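Local coordinates for protein putative oxidoreductase molybdopterin-binding subunit (Sulfolobus tokodaii, PDB 4ZOH) that probably serves as the molybdopterin-binding subunit of an oxidoreductase of the xanthine dehydrogenase and aldehyde oxidase family, holding the pterin cytosine dinucleotide cofactor, at residues 457-462 and 521-526; 502-507 and 550-555; 151-156 and 691-696; 261-266 and 274-279; 36-41 and 77-82. One frame throughout, in Å; residues are numbered along the deposited sequence.

In the fold
Contact 5 comes first along the chain, in the a/b hammerhead domain. Contacts 3 and 4 share one mixed five-stranded sheet: strands 149-161 and 254-266 are neighbours in it, and the centres of the two contacts lie about 13 Å apart. Contact 3 spans most of the chain, since its second segment, 691-696, follows helix 673-688 near the C-terminus. Contacts 1 and 2, also about 13 Å apart between centres, alternate their segments along the second molybdopterin-binding region and meet where Tyr522 packs on helix 486-512. They lie on the opposite side of the chain's centre from contact 4, about 57 Å between centres, so the contacts sit in well-separated parts of the subunit.

Contact 1. Residues 457-462 and 521-526; sequences VLELPI and EYKEGN
A Schellman motif closing helix 446-458 meets the tip of a small beta hairpin here, with Leu458 and Glu459 facing Tyr522 and Glu524. Glu459 has the positive phi (67°) of the C-prime residue, and its side chain points toward the hairpin. The type I' turn from Lys523 to Asn526 presents Glu524 N, which donates to Glu459 OE1 at 2.7 Å on the anti side, somewhat out of the carboxylate plane. The other carboxylate oxygen, OE2, accepts a hydrogen bond from a water that also donates one to Tyr522 O, so the glutamate is tied to the hairpin twice, once directly and once through solvent. Backbone meets backbone as well, in a CA-H...O contact of 3.1 Å from Glu524 CA to Glu459 O. Gly525 suits its place because its positive phi, 92°, would press a side chain against the preceding carbonyl, and Leu460 CD2 already packs 3.4 Å from Glu524 O beside it. Tyr522, whose side chain also packs on Lys502 and Ile506 of helix 486-512, slides past Glu459 with ring and carboxylate planes 73° apart. Its OH donates to Leu458 O at 2.7 Å, in the carbonyl plane and on a lone pair.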
# COMPACT_ATOMS: atom_id res chain seq x y z
N VAL A 457 23.52 1.31 -26.16
CA VAL A 457 23.50 -0.03 -26.75
C VAL A 457 22.32 -0.23 -27.73
O VAL A 457 22.49 -0.74 -28.83
CB VAL A 457 23.52 -1.16 -25.68
CG1 VAL A 457 23.43 -2.52 -26.32
CG2 VAL A 457 24.75 -1.08 -24.82
N LEU A 458 21.13 0.16 -27.33
CA LEU A 458 19.94 -0.05 -28.20
C LEU A 458 19.77 1.04 -29.27
O LEU A 458 19.01 0.83 -30.24
CB LEU A 458 18.63 -0.20 -27.34
CG LEU A 458 18.81 -1.37 -26.33
CD1 LEU A 458 17.78 -1.32 -25.18
CD2 LEU A 458 18.77 -2.67 -27.09
N GLU A 459 20.47 2.17 -29.09
CA GLU A 459 20.45 3.30 -30.01
C GLU A 459 19.08 3.92 -29.98
O GLU A 459 18.53 4.20 -31.06
CB GLU A 459 20.79 2.82 -31.44
CG GLU A 459 22.21 2.30 -31.61
CD GLU A 459 22.51 1.82 -33.03
OE1 GLU A 459 21.69 2.00 -33.95
OE2 GLU A 459 23.55 1.18 -33.22
N LEU A 460 18.51 4.09 -28.77
CA LEU A 460 17.13 4.62 -28.60
C LEU A 460 17.14 5.89 -27.78
O LEU A 460 18.13 6.17 -27.12
CB LEU A 460 16.22 3.58 -27.95
CG LEU A 460 16.05 2.25 -28.72
CD1 LEU A 460 15.16 1.34 -27.88
CD2 LEU A 460 15.41 2.46 -30.09
N PRO A 461 16.07 6.69 -27.84
CA PRO A 461 16.11 7.80 -26.85
C PRO A 461 16.13 7.26 -25.37
O PRO A 461 15.51 6.24 -25.06
CB PRO A 461 14.85 8.63 -27.18
CG PRO A 461 14.15 7.94 -28.33
CD PRO A 461 14.81 6.63 -28.60
N ILE A 462 16.88 7.94 -24.50
CA ILE A 462 17.01 7.61 -23.07
C ILE A 462 15.64 7.56 -22.35
O ILE A 462 15.47 6.73 -21.46
CB ILE A 462 18.00 8.55 -22.33
CG1 ILE A 462 18.36 7.96 -20.94
CG2 ILE A 462 17.45 9.98 -22.28
CD1 ILE A 462 19.54 8.61 -20.27
N GLU A 521 21.47 -5.34 -41.22
CA GLU A 521 21.79 -4.10 -40.37
C GLU A 521 20.75 -3.40 -39.35
O GLU A 521 19.63 -2.98 -39.71
CB GLU A 521 22.56 -3.00 -41.17
CG GLU A 521 22.83 -1.70 -40.39
CD GLU A 521 23.61 -0.60 -41.14
OE1 GLU A 521 24.58 -0.92 -41.88
OE2 GLU A 521 23.27 0.61 -40.96
N TYR A 522 21.23 -3.22 -38.10
CA TYR A 522 20.49 -2.60 -36.98
C TYR A 522 20.85 -1.14 -36.83
O TYR A 522 22.02 -0.80 -36.65
CB TYR A 522 20.88 -3.28 -35.66
CG TYR A 522 20.14 -2.78 -34.40
CD1 TYR A 522 19.05 -3.51 -33.89
CD2 TYR A 522 20.53 -1.59 -33.73
CE1 TYR A 522 18.38 -3.08 -32.75
CE2 TYR A 522 19.87 -1.17 -32.58
CZ TYR A 522 18.80 -1.92 -32.10
OH TYR A 522 18.12 -1.56 -30.99
N LYS A 523 19.85 -0.28 -36.81
CA LYS A 523 20.08 1.10 -36.49
C LYS A 523 18.85 1.65 -35.76
O LYS A 523 17.72 1.54 -36.27
CB LYS A 523 20.34 1.91 -37.76
CG LYS A 523 20.53 3.39 -37.51
CD LYS A 523 20.45 4.18 -38.83
CE LYS A 523 21.26 5.46 -38.77
NZ LYS A 523 22.67 5.18 -38.33
N GLU A 524 19.05 2.23 -34.56
CA GLU A 524 17.94 2.85 -33.83
C GLU A 524 16.70 1.94 -33.57
O GLU A 524 15.57 2.40 -33.53
CB GLU A 524 17.56 4.21 -34.46
CG GLU A 524 18.80 5.11 -34.65
CD GLU A 524 18.51 6.51 -35.12
OE1 GLU A 524 17.66 6.71 -36.00
OE2 GLU A 524 19.14 7.43 -34.58
N GLY A 525 16.96 0.64 -33.40
CA GLY A 525 15.90 -0.30 -33.16
C GLY A 525 15.30 -0.96 -34.40
O GLY A 525 14.62 -1.99 -34.27
N ASN A 526 15.54 -0.39 -35.59
CA ASN A 526 15.02 -0.95 -36.86
C ASN A 526 16.02 -1.89 -37.54
O ASN A 526 17.20 -1.75 -37.36
CB ASN A 526 14.53 0.13 -37.80
CG ASN A 526 13.69 1.18 -37.09
OD1 ASN A 526 12.64 0.90 -36.49
ND2 ASN A 526 14.18 2.42 -37.12
O HOH W 1 24.09 -1.03 -34.93

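Contact 2. Residues 502-507 and 550-555; sequences KDKLIE and ESLDTT
Lys504 carries most of this contact, laying its aliphatic chain over Leu552 and the backbone of Ser551. The chain leaves helix 486-512 with CG anti to the backbone N (chi1 -151°) and then kinks at each later torsion, which folds it along segment 550-555. CG sits 4.1 Å from Leu552 CD2, and the two side chains run past each other in opposite directions. Further out, CE, a carbon that the neighbouring ammonium probably polarises, comes within 3.3 Å of Ser551 O. NZ ends beside Thr554, 3.4 Å from its CB. A long, flexible lysine suits this place, because its methylenes can cover a leucine while its charged end travels on to the strand. Glu550 approaches the same lysine obliquely, but its OE1 lies 6.8 Å from Lys504 NZ, so any attraction between these charges would act only at a distance.

One residue on, Leu505 turns to the buried side. Its CD2 meets Leu552 CD1 at 4.2 Å, the two leucines crossing at about a right angle, and Phe538 and Ile541 pack on Leu505. Leu552 also touches Leu501 and Ile508 of helix 486-512 and Val542 and Ala545 of helix 538-547, a buried place that a branched apolar residue suits. Next to it in sequence, Ser551 OG is hydrogen-bonded to Glu476 of the second subunit. Such apolar packing is characteristic of an alpha/beta layer, here a helix laid over the start of strand 553-559, outermost in its sheet within this chain, and the loop leading into it.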
# COMPACT_ATOMS: atom_id res chain seq x y z
N LYS A 502 19.61 -6.60 -28.07
CA LYS A 502 19.89 -6.09 -29.42
C LYS A 502 20.16 -7.26 -30.41
O LYS A 502 19.59 -7.30 -31.50
CB LYS A 502 21.10 -5.15 -29.35
CG LYS A 502 21.39 -4.35 -30.62
CD LYS A 502 22.79 -3.79 -30.59
CE LYS A 502 23.15 -3.15 -31.92
NZ LYS A 502 24.61 -2.91 -31.99
N ASP A 503 21.01 -8.20 -29.98
CA ASP A 503 21.27 -9.42 -30.73
C ASP A 503 20.01 -10.18 -31.06
O ASP A 503 19.89 -10.73 -32.18
CB ASP A 503 22.22 -10.38 -29.98
CG ASP A 503 23.59 -9.79 -29.79
OD1 ASP A 503 24.34 -10.29 -28.90
OD2 ASP A 503 23.90 -8.80 -30.51
N LYS A 504 19.07 -10.21 -30.12
CA LYS A 504 17.80 -10.90 -30.35
C LYS A 504 16.92 -10.14 -31.31
O LYS A 504 16.24 -10.74 -32.16
CB LYS A 504 17.08 -11.21 -29.04
CG LYS A 504 16.18 -12.45 -29.07
CD LYS A 504 16.17 -13.13 -27.70
CE LYS A 504 15.91 -12.12 -26.57
NZ LYS A 504 16.94 -12.10 -25.50
N LEU A 505 16.91 -8.81 -31.20
CA LEU A 505 16.08 -7.98 -32.08
C LEU A 505 16.61 -8.15 -33.54
O LEU A 505 15.80 -8.20 -34.49
CB LEU A 505 16.14 -6.49 -31.69
CG LEU A 505 15.47 -5.91 -30.42
CD1 LEU A 505 15.86 -4.44 -30.24
CD2 LEU A 505 13.97 -6.05 -30.54
N ILE A 506 17.94 -8.22 -33.67
CA ILE A 506 18.64 -8.47 -34.96
C ILE A 506 18.18 -9.78 -35.63
O ILE A 506 17.70 -9.76 -36.80
CB ILE A 506 20.18 -8.35 -34.85
CG1 ILE A 506 20.56 -6.86 -34.83
CG2 ILE A 506 20.86 -9.01 -36.06
CD1 ILE A 506 21.98 -6.56 -34.40
N GLU A 507 18.27 -10.89 -34.92
CA GLU A 507 17.87 -12.14 -35.55
C GLU A 507 16.38 -12.28 -35.89
O GLU A 507 16.04 -12.85 -36.95
CB GLU A 507 18.44 -13.33 -34.82
CG GLU A 507 18.08 -13.45 -33.37
CD GLU A 507 18.18 -14.89 -32.92
OE1 GLU A 507 18.40 -15.15 -31.72
OE2 GLU A 507 18.04 -15.76 -33.80
N GLU A 550 8.73 -16.08 -29.43
CA GLU A 550 10.09 -15.72 -29.09
C GLU A 550 10.09 -14.58 -28.02
O GLU A 550 9.60 -13.48 -28.27
CB GLU A 550 10.78 -15.24 -30.35
CG GLU A 550 11.57 -16.31 -31.06
CD GLU A 550 12.93 -16.44 -30.43
OE1 GLU A 550 13.72 -15.45 -30.53
OE2 GLU A 550 13.17 -17.50 -29.80
N SER A 551 10.65 -14.85 -26.86
CA SER A 551 10.61 -13.91 -25.77
C SER A 551 11.70 -12.82 -25.89
O SER A 551 12.85 -13.13 -26.14
CB SER A 551 10.79 -14.60 -24.42
OG SER A 551 10.93 -13.61 -23.40
N LEU A 552 11.32 -11.57 -25.59
CA LEU A 552 12.23 -10.43 -25.54
C LEU A 552 12.35 -9.95 -24.07
O LEU A 552 12.16 -8.77 -23.75
CB LEU A 552 11.68 -9.30 -26.44
CG LEU A 552 11.66 -9.56 -27.97
CD1 LEU A 552 11.04 -8.35 -28.69
CD2 LEU A 552 13.10 -9.83 -28.47
N ASP A 553 12.58 -10.89 -23.18
CA ASP A 553 12.79 -10.58 -21.76
C ASP A 553 14.08 -11.31 -21.48
O ASP A 553 14.13 -12.51 -21.59
CB ASP A 553 11.62 -11.15 -20.90
CG ASP A 553 11.62 -10.61 -19.46
OD1 ASP A 553 12.70 -10.52 -18.80
OD2 ASP A 553 10.54 -10.19 -19.01
N THR A 554 15.14 -10.61 -21.10
CA THR A 554 16.40 -11.28 -20.93
C THR A 554 17.15 -10.85 -19.69
O THR A 554 17.02 -9.71 -19.28
CB THR A 554 17.28 -11.28 -22.23
OG1 THR A 554 18.31 -12.27 -22.06
CG2 THR A 554 17.87 -9.93 -22.54
N THR A 555 17.86 -11.77 -19.07
CA THR A 555 18.54 -11.52 -17.81
C THR A 555 20.00 -11.87 -17.99
O THR A 555 20.32 -12.94 -18.50
CB THR A 555 17.89 -12.34 -16.65
OG1 THR A 555 16.55 -11.88 -16.45
CG2 THR A 555 18.65 -12.17 -15.35

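Contact 3. Residues 151-156 and 691-696; sequences ISDTLI and KKRITK
Asp153 and Arg693 tie strand 149-161, outermost within this chain in a five-stranded mixed sheet, to the loop that follows helix 673-688, joining parts of the chain more than 500 residues apart. The ionic part is a salt bridge gripped by a single nitrogen. Arg693 NH1 donates to Asp153 OD1 at 2.8 Å; the oxygen lies close to the guanidinium plane and is met on its anti side, the donor tilted moderately out of the carboxylate plane. The carboxylate and guanidinium planes are 65° apart, so the groups do not lie flat together. An arginine is long enough to span from the loop to the strand, and its bend at chi3 (-85°) sets the guanidinium beside Asp153. Asp153 OD2 takes the N-H of Thr154 at 2.7 Å, which fixes the rotation of the carboxylate, while Arg693 NH2 has a weak, long ion pair with Glu353.

Apolar and van der Waals contacts fill in the rest. Ile151 CG2 lies 3.8 Å from Arg693 NH2, obliquely to the guanidinium. The methyl of Thr695, CG2, stands 3.7 Å from Asp153 OD1, with the two side chains crossing at about a right angle, and Ile156 CB touches Lys696 CB at 4.1 Å. A beta-branched isoleucine keeps a compact apolar flank beside the exposed lysine. Ile694 turns from the strand to helix 673-688.

Backbone bonding completes the join. Thr695 O draws on the strand twice: a CA-H...O contact from Leu155 CA, and a nearly linear bond from Ile156 N at 2.9 Å, with an N-H...O angle of 174°.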
# COMPACT_ATOMS: atom_id res chain seq x y z
N ILE A 151 60.79 7.86 12.61
CA ILE A 151 59.83 8.73 13.28
C ILE A 151 58.71 7.88 13.85
O ILE A 151 58.21 7.03 13.16
CB ILE A 151 59.19 9.79 12.28
CG1 ILE A 151 60.25 10.51 11.38
CG2 ILE A 151 58.26 10.79 13.00
CD1 ILE A 151 61.06 11.53 12.11
N SER A 152 58.24 8.20 15.06
CA SER A 152 57.18 7.41 15.70
C SER A 152 56.11 8.29 16.24
O SER A 152 56.41 9.33 16.76
CB SER A 152 57.75 6.60 16.88
OG SER A 152 58.53 5.61 16.30
N ASP A 153 54.86 7.84 16.15
CA ASP A 153 53.76 8.47 16.88
C ASP A 153 52.51 7.54 16.85
O ASP A 153 52.54 6.46 16.28
CB ASP A 153 53.41 9.85 16.26
CG ASP A 153 52.96 10.84 17.27
OD1 ASP A 153 53.28 12.03 17.10
OD2 ASP A 153 52.34 10.45 18.28
N THR A 154 51.45 7.97 17.51
CA THR A 154 50.18 7.26 17.47
C THR A 154 49.11 8.17 16.81
O THR A 154 48.85 9.25 17.30
CB THR A 154 49.82 6.81 18.90
OG1 THR A 154 50.76 5.78 19.27
CG2 THR A 154 48.39 6.29 19.00
N LEU A 155 48.53 7.70 15.71
CA LEU A 155 47.49 8.45 15.00
C LEU A 155 46.15 7.81 15.26
O LEU A 155 46.03 6.60 15.17
CB LEU A 155 47.75 8.44 13.49
CG LEU A 155 49.10 8.89 12.97
CD1 LEU A 155 49.16 8.74 11.45
CD2 LEU A 155 49.38 10.31 13.47
N ILE A 156 45.15 8.64 15.56
CA ILE A 156 43.83 8.22 15.76
C ILE A 156 42.90 8.65 14.59
O ILE A 156 42.94 9.82 14.12
CB ILE A 156 43.31 8.81 17.05
CG1 ILE A 156 44.22 8.36 18.21
CG2 ILE A 156 41.81 8.46 17.21
CD1 ILE A 156 43.65 8.60 19.59
N LYS A 691 51.68 25.24 14.11
CA LYS A 691 52.01 24.14 13.29
C LYS A 691 52.56 23.30 14.46
O LYS A 691 53.66 23.53 14.96
CB LYS A 691 53.08 24.55 12.26
CG LYS A 691 53.48 26.03 12.30
CD LYS A 691 54.39 26.42 11.14
CE LYS A 691 53.67 27.32 10.15
NZ LYS A 691 54.11 27.04 8.75
N LYS A 692 51.68 22.45 15.01
CA LYS A 692 52.04 21.33 15.85
C LYS A 692 51.54 20.12 15.09
O LYS A 692 50.74 20.23 14.16
CB LYS A 692 51.33 21.31 17.20
CG LYS A 692 50.86 22.63 17.79
CD LYS A 692 50.11 22.32 19.09
CE LYS A 692 48.61 22.16 18.86
NZ LYS A 692 47.73 22.29 20.08
N ARG A 693 51.99 18.95 15.52
CA ARG A 693 51.55 17.74 14.93
C ARG A 693 50.07 17.50 15.31
O ARG A 693 49.67 17.68 16.46
CB ARG A 693 52.44 16.58 15.38
CG ARG A 693 52.37 15.42 14.39
CD ARG A 693 53.30 14.32 14.84
NE ARG A 693 54.68 14.54 14.39
CZ ARG A 693 55.71 13.81 14.79
NH1 ARG A 693 55.57 12.78 15.62
NH2 ARG A 693 56.90 14.08 14.31
N ILE A 694 49.26 17.17 14.33
CA ILE A 694 47.85 16.73 14.64
C ILE A 694 47.76 15.18 14.66
O ILE A 694 48.12 14.53 13.66
CB ILE A 694 46.87 17.29 13.60
CG1 ILE A 694 46.91 18.83 13.67
CG2 ILE A 694 45.43 16.73 13.78
CD1 ILE A 694 46.11 19.48 12.56
N THR A 695 47.35 14.62 15.80
CA THR A 695 47.39 13.16 16.00
C THR A 695 45.99 12.59 16.12
O THR A 695 45.80 11.39 16.00
CB THR A 695 48.19 12.74 17.29
OG1 THR A 695 47.68 13.46 18.41
CG2 THR A 695 49.69 13.02 17.18
N LYS A 696 45.00 13.45 16.35
CA LYS A 696 43.62 12.98 16.51
C LYS A 696 42.58 13.91 15.87
O LYS A 696 42.88 15.08 15.65
CB LYS A 696 43.32 12.77 17.99
CG LYS A 696 43.53 14.00 18.85
CD LYS A 696 42.57 14.02 20.05
CE LYS A 696 43.26 13.84 21.39
NZ LYS A 696 44.10 15.00 21.78

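Contact 4. Residues 261-266 and 274-279; sequences KFEVAV and GIRGTL
Strands 254-266 and 272-282 form a beta hairpin, and from Lys261 with Thr278 to Ala265 with Gly274 their backbones pair antiparallel, the short axes 4.8 Å apart and 176° between their directions. Lys261, Glu263 and Ala265 stand opposite Thr278, Arg276 and Gly274 in hydrogen-bonded pairs; the last bond, from Gly274 N, is weak. Gly277 pairs with Phe262, and its backbone angles (phi 159°) together with the closeness of Lys261 O leave no room for a side chain. Its CA-H instead makes a 3.2 Å contact with that oxygen.

On the face of Glu263 and Arg276, these two side chains lie side by side and point the same way. Glu263 OE2 accepts from both Arg276 NE and Arg276 NH2, each at 3.0 Å, and the oxygen itself lies nearly in the guanidinium plane. The carboxylate, however, is met from above its plane, both donors coming from the same face. Arg276 begins in the position between backbone N and carbonyl carbon (chi1 53°), and its extended chain carries NE over to the glutamate. Lys261 CG packs 4.2 Å from Thr278 CB on this face, while its NZ forms a salt bridge with Glu112.

The other face is apolar: Val264 CG2 touches Ile275 CD1 at 3.6 Å, beta-branched residues that suit extended strands, with Val264 also meeting Ile346 and Val350 of helix 336-353. Glu263 OE1 bonds to Thr150 and Arg276 has a cation-pi partner in Phe144, so the salt bridge is held from both ends, its charges probably balancing each other on a partly exposed sheet face whose reverse packs against the helix.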
# COMPACT_ATOMS: atom_id res chain seq x y z
N LYS A 261 49.72 2.81 15.88
CA LYS A 261 51.04 3.03 16.54
C LYS A 261 52.01 2.75 15.42
O LYS A 261 52.04 1.61 14.90
CB LYS A 261 51.31 2.04 17.68
CG LYS A 261 50.13 1.76 18.64
CD LYS A 261 50.06 2.71 19.84
CE LYS A 261 49.14 2.24 20.96
NZ LYS A 261 49.72 1.08 21.70
N PHE A 262 52.74 3.77 14.97
CA PHE A 262 53.57 3.59 13.74
C PHE A 262 55.02 3.94 14.00
O PHE A 262 55.33 4.70 14.91
CB PHE A 262 53.00 4.36 12.50
CG PHE A 262 53.33 5.85 12.51
CD1 PHE A 262 54.58 6.32 12.03
CD2 PHE A 262 52.43 6.76 13.03
CE1 PHE A 262 54.91 7.67 12.10
CE2 PHE A 262 52.73 8.12 13.06
CZ PHE A 262 53.97 8.57 12.58
N GLU A 263 55.92 3.44 13.17
CA GLU A 263 57.25 3.96 13.14
C GLU A 263 57.61 3.95 11.69
O GLU A 263 57.41 2.95 11.01
CB GLU A 263 58.21 3.10 14.01
CG GLU A 263 59.68 3.11 13.57
CD GLU A 263 60.63 2.39 14.54
OE1 GLU A 263 61.74 2.94 14.84
OE2 GLU A 263 60.27 1.28 15.03
N VAL A 264 58.16 5.08 11.20
CA VAL A 264 58.44 5.10 9.76
C VAL A 264 59.96 5.22 9.59
O VAL A 264 60.63 5.95 10.33
CB VAL A 264 57.59 6.20 8.99
CG1 VAL A 264 57.84 7.59 9.55
CG2 VAL A 264 57.80 6.20 7.50
N ALA A 265 60.45 4.51 8.59
CA ALA A 265 61.82 4.55 8.22
C ALA A 265 62.03 5.35 6.94
O ALA A 265 61.56 5.01 5.83
CB ALA A 265 62.36 3.13 8.06
N VAL A 266 62.82 6.41 7.10
CA VAL A 266 63.11 7.30 5.99
C VAL A 266 64.59 7.55 5.73
O VAL A 266 65.40 7.54 6.68
CB VAL A 266 62.40 8.66 6.19
CG1 VAL A 266 60.88 8.44 6.34
CG2 VAL A 266 62.99 9.45 7.37
N GLY A 274 60.04 2.16 4.76
CA GLY A 274 59.25 1.14 5.33
C GLY A 274 58.57 1.67 6.55
O GLY A 274 58.96 2.76 7.08
N ILE A 275 57.59 0.85 6.99
CA ILE A 275 56.73 1.09 8.17
C ILE A 275 56.51 -0.15 9.04
O ILE A 275 56.30 -1.22 8.55
CB ILE A 275 55.26 1.42 7.80
CG1 ILE A 275 55.15 2.15 6.49
CG2 ILE A 275 54.59 2.13 8.97
CD1 ILE A 275 55.42 3.61 6.65
N ARG A 276 56.46 0.02 10.33
CA ARG A 276 55.93 -1.02 11.15
C ARG A 276 55.13 -0.43 12.25
O ARG A 276 55.33 0.77 12.62
CB ARG A 276 57.04 -1.87 11.75
CG ARG A 276 58.10 -1.12 12.50
CD ARG A 276 59.35 -2.00 12.60
NE ARG A 276 60.31 -1.29 13.41
CZ ARG A 276 61.61 -1.58 13.53
NH1 ARG A 276 62.15 -2.63 12.90
NH2 ARG A 276 62.34 -0.79 14.32
N GLY A 277 54.26 -1.29 12.78
CA GLY A 277 53.61 -1.02 14.05
C GLY A 277 52.31 -1.81 14.25
O GLY A 277 52.13 -2.91 13.71
N THR A 278 51.43 -1.25 15.06
CA THR A 278 50.31 -1.97 15.56
C THR A 278 49.04 -1.15 15.19
O THR A 278 48.91 0.04 15.56
CB THR A 278 50.46 -2.08 17.09
OG1 THR A 278 51.69 -2.77 17.37
CG2 THR A 278 49.31 -2.82 17.70
N LEU A 279 48.13 -1.81 14.47
CA LEU A 279 46.77 -1.23 14.18
C LEU A 279 45.74 -1.76 15.14
O LEU A 279 45.48 -3.00 15.15
CB LEU A 279 46.37 -1.54 12.71
CG LEU A 279 44.97 -1.03 12.29
CD1 LEU A 279 44.96 0.50 12.16
CD2 LEU A 279 44.47 -1.74 11.04

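Contact 5. Residues 36-41 and 77-82; sequences FVRSKY and GQPIAI
The Phe36 ring carries Ile82 CG2 over one face in a CH-pi contact, 4.2 Å from its centroid, while the Arg38 guanidinium has Gly77 O at its edge and Phe36 CB over one face. Both belong to the a/b hammerhead domain, where strands 32-38 and 79-85 pair antiparallel around a classic beta bulge. Ile82 CG1 reaches Phe36 CE1 at 3.4 Å, and Pro79 CB lies obliquely by CD1. With Trp241 meeting the ring edge-to-face, a flat, apolar residue fits well here.

The bulge places Ile80 and Ala81 together opposite Val37: Val37 O accepts Ile80 N at 2.8 Å and, weakly, Ala81 N. Ala81 is small enough for its CB to lie 3.6 Å from Val37 CB. Beyond the bulge, Ser39 N donates to Gln78 O and Gly77 N to Ser39 O; at phi 100° Gly77 holds a conformation that suits a residue without a side chain.

Arg38 is also bound by Glu247 and Glu224 through NE and NH2, so its charge is probably well compensated. Extended from CG to NE, its chain brings NH1 to Gly77 O at 3.0 Å, nearly in line with the carbonyl bond (165°) and within the guanidinium plane.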
# COMPACT_ATOMS: atom_id res chain seq x y z
N PHE A 36 11.56 -0.61 20.19
CA PHE A 36 12.44 -1.41 21.00
C PHE A 36 12.85 -0.71 22.29
O PHE A 36 13.17 0.47 22.28
CB PHE A 36 13.65 -1.88 20.20
CG PHE A 36 13.29 -2.76 19.06
CD1 PHE A 36 13.55 -4.16 19.12
CD2 PHE A 36 12.67 -2.21 17.90
CE1 PHE A 36 13.21 -5.00 18.08
CE2 PHE A 36 12.34 -3.08 16.84
CZ PHE A 36 12.59 -4.46 16.93
N VAL A 37 12.80 -1.45 23.41
CA VAL A 37 13.42 -1.05 24.69
C VAL A 37 14.89 -1.38 24.52
O VAL A 37 15.24 -2.45 23.99
CB VAL A 37 12.84 -1.83 25.92
CG1 VAL A 37 13.45 -1.34 27.26
CG2 VAL A 37 11.30 -1.71 25.97
N ARG A 38 15.75 -0.44 24.92
CA ARG A 38 17.24 -0.61 24.74
C ARG A 38 18.01 -0.56 26.07
O ARG A 38 17.52 0.07 27.05
CB ARG A 38 17.77 0.50 23.82
CG ARG A 38 17.30 0.28 22.37
CD ARG A 38 17.52 1.56 21.54
NE ARG A 38 16.84 1.48 20.27
CZ ARG A 38 17.19 0.77 19.23
NH1 ARG A 38 18.30 0.05 19.21
NH2 ARG A 38 16.43 0.82 18.13
N SER A 39 19.16 -1.24 26.12
CA SER A 39 19.96 -1.28 27.36
C SER A 39 20.35 0.13 27.76
O SER A 39 20.84 0.94 26.90
CB SER A 39 21.20 -2.14 27.21
OG SER A 39 21.83 -2.22 28.47
N LYS A 40 20.11 0.46 29.02
CA LYS A 40 20.71 1.69 29.55
C LYS A 40 22.10 1.44 30.13
O LYS A 40 22.75 2.37 30.57
CB LYS A 40 19.79 2.39 30.52
CG LYS A 40 19.64 1.60 31.80
CD LYS A 40 19.39 2.55 32.98
CE LYS A 40 18.03 2.35 33.60
NZ LYS A 40 17.64 3.55 34.43
N TYR A 41 22.60 0.21 30.08
CA TYR A 41 23.95 -0.10 30.61
C TYR A 41 24.86 -0.73 29.58
O TYR A 41 24.39 -1.43 28.67
CB TYR A 41 23.84 -1.05 31.82
CG TYR A 41 23.21 -0.39 33.03
CD1 TYR A 41 23.87 0.63 33.73
CD2 TYR A 41 21.94 -0.82 33.53
CE1 TYR A 41 23.29 1.22 34.85
CE2 TYR A 41 21.36 -0.23 34.65
CZ TYR A 41 22.04 0.77 35.31
OH TYR A 41 21.50 1.38 36.41
N GLY A 77 22.15 0.96 24.18
CA GLY A 77 21.45 1.02 22.90
C GLY A 77 21.05 -0.35 22.37
O GLY A 77 20.32 -0.42 21.34
N GLN A 78 21.53 -1.44 23.00
CA GLN A 78 21.14 -2.76 22.53
C GLN A 78 19.65 -3.00 22.79
O GLN A 78 19.15 -2.68 23.86
CB GLN A 78 21.95 -3.90 23.10
CG GLN A 78 21.79 -5.23 22.31
CD GLN A 78 22.60 -6.32 22.98
OE1 GLN A 78 22.96 -6.14 24.13
NE2 GLN A 78 22.95 -7.39 22.27
N PRO A 79 18.93 -3.51 21.77
CA PRO A 79 17.55 -3.95 22.05
C PRO A 79 17.47 -5.13 23.08
O PRO A 79 18.16 -6.19 22.94
CB PRO A 79 17.02 -4.40 20.67
CG PRO A 79 17.98 -3.86 19.66
CD PRO A 79 19.33 -3.75 20.36
N ILE A 80 16.64 -4.90 24.08
CA ILE A 80 16.42 -5.89 25.15
C ILE A 80 14.95 -6.32 25.28
O ILE A 80 14.65 -7.33 25.94
CB ILE A 80 17.04 -5.40 26.51
CG1 ILE A 80 16.44 -4.08 26.95
CG2 ILE A 80 18.54 -5.35 26.33
CD1 ILE A 80 16.81 -3.65 28.37
N ALA A 81 14.06 -5.58 24.62
CA ALA A 81 12.62 -5.87 24.63
C ALA A 81 11.97 -5.19 23.43
O ALA A 81 12.53 -4.20 22.89
CB ALA A 81 12.00 -5.32 25.93
N ILE A 82 10.78 -5.67 23.04
CA ILE A 82 10.03 -5.13 21.88
C ILE A 82 8.60 -4.84 22.34
O ILE A 82 7.97 -5.74 22.91
CB ILE A 82 9.95 -6.08 20.69
CG1 ILE A 82 11.28 -6.73 20.34
CG2 ILE A 82 9.37 -5.34 19.49
CD1 ILE A 82 11.44 -8.15 20.84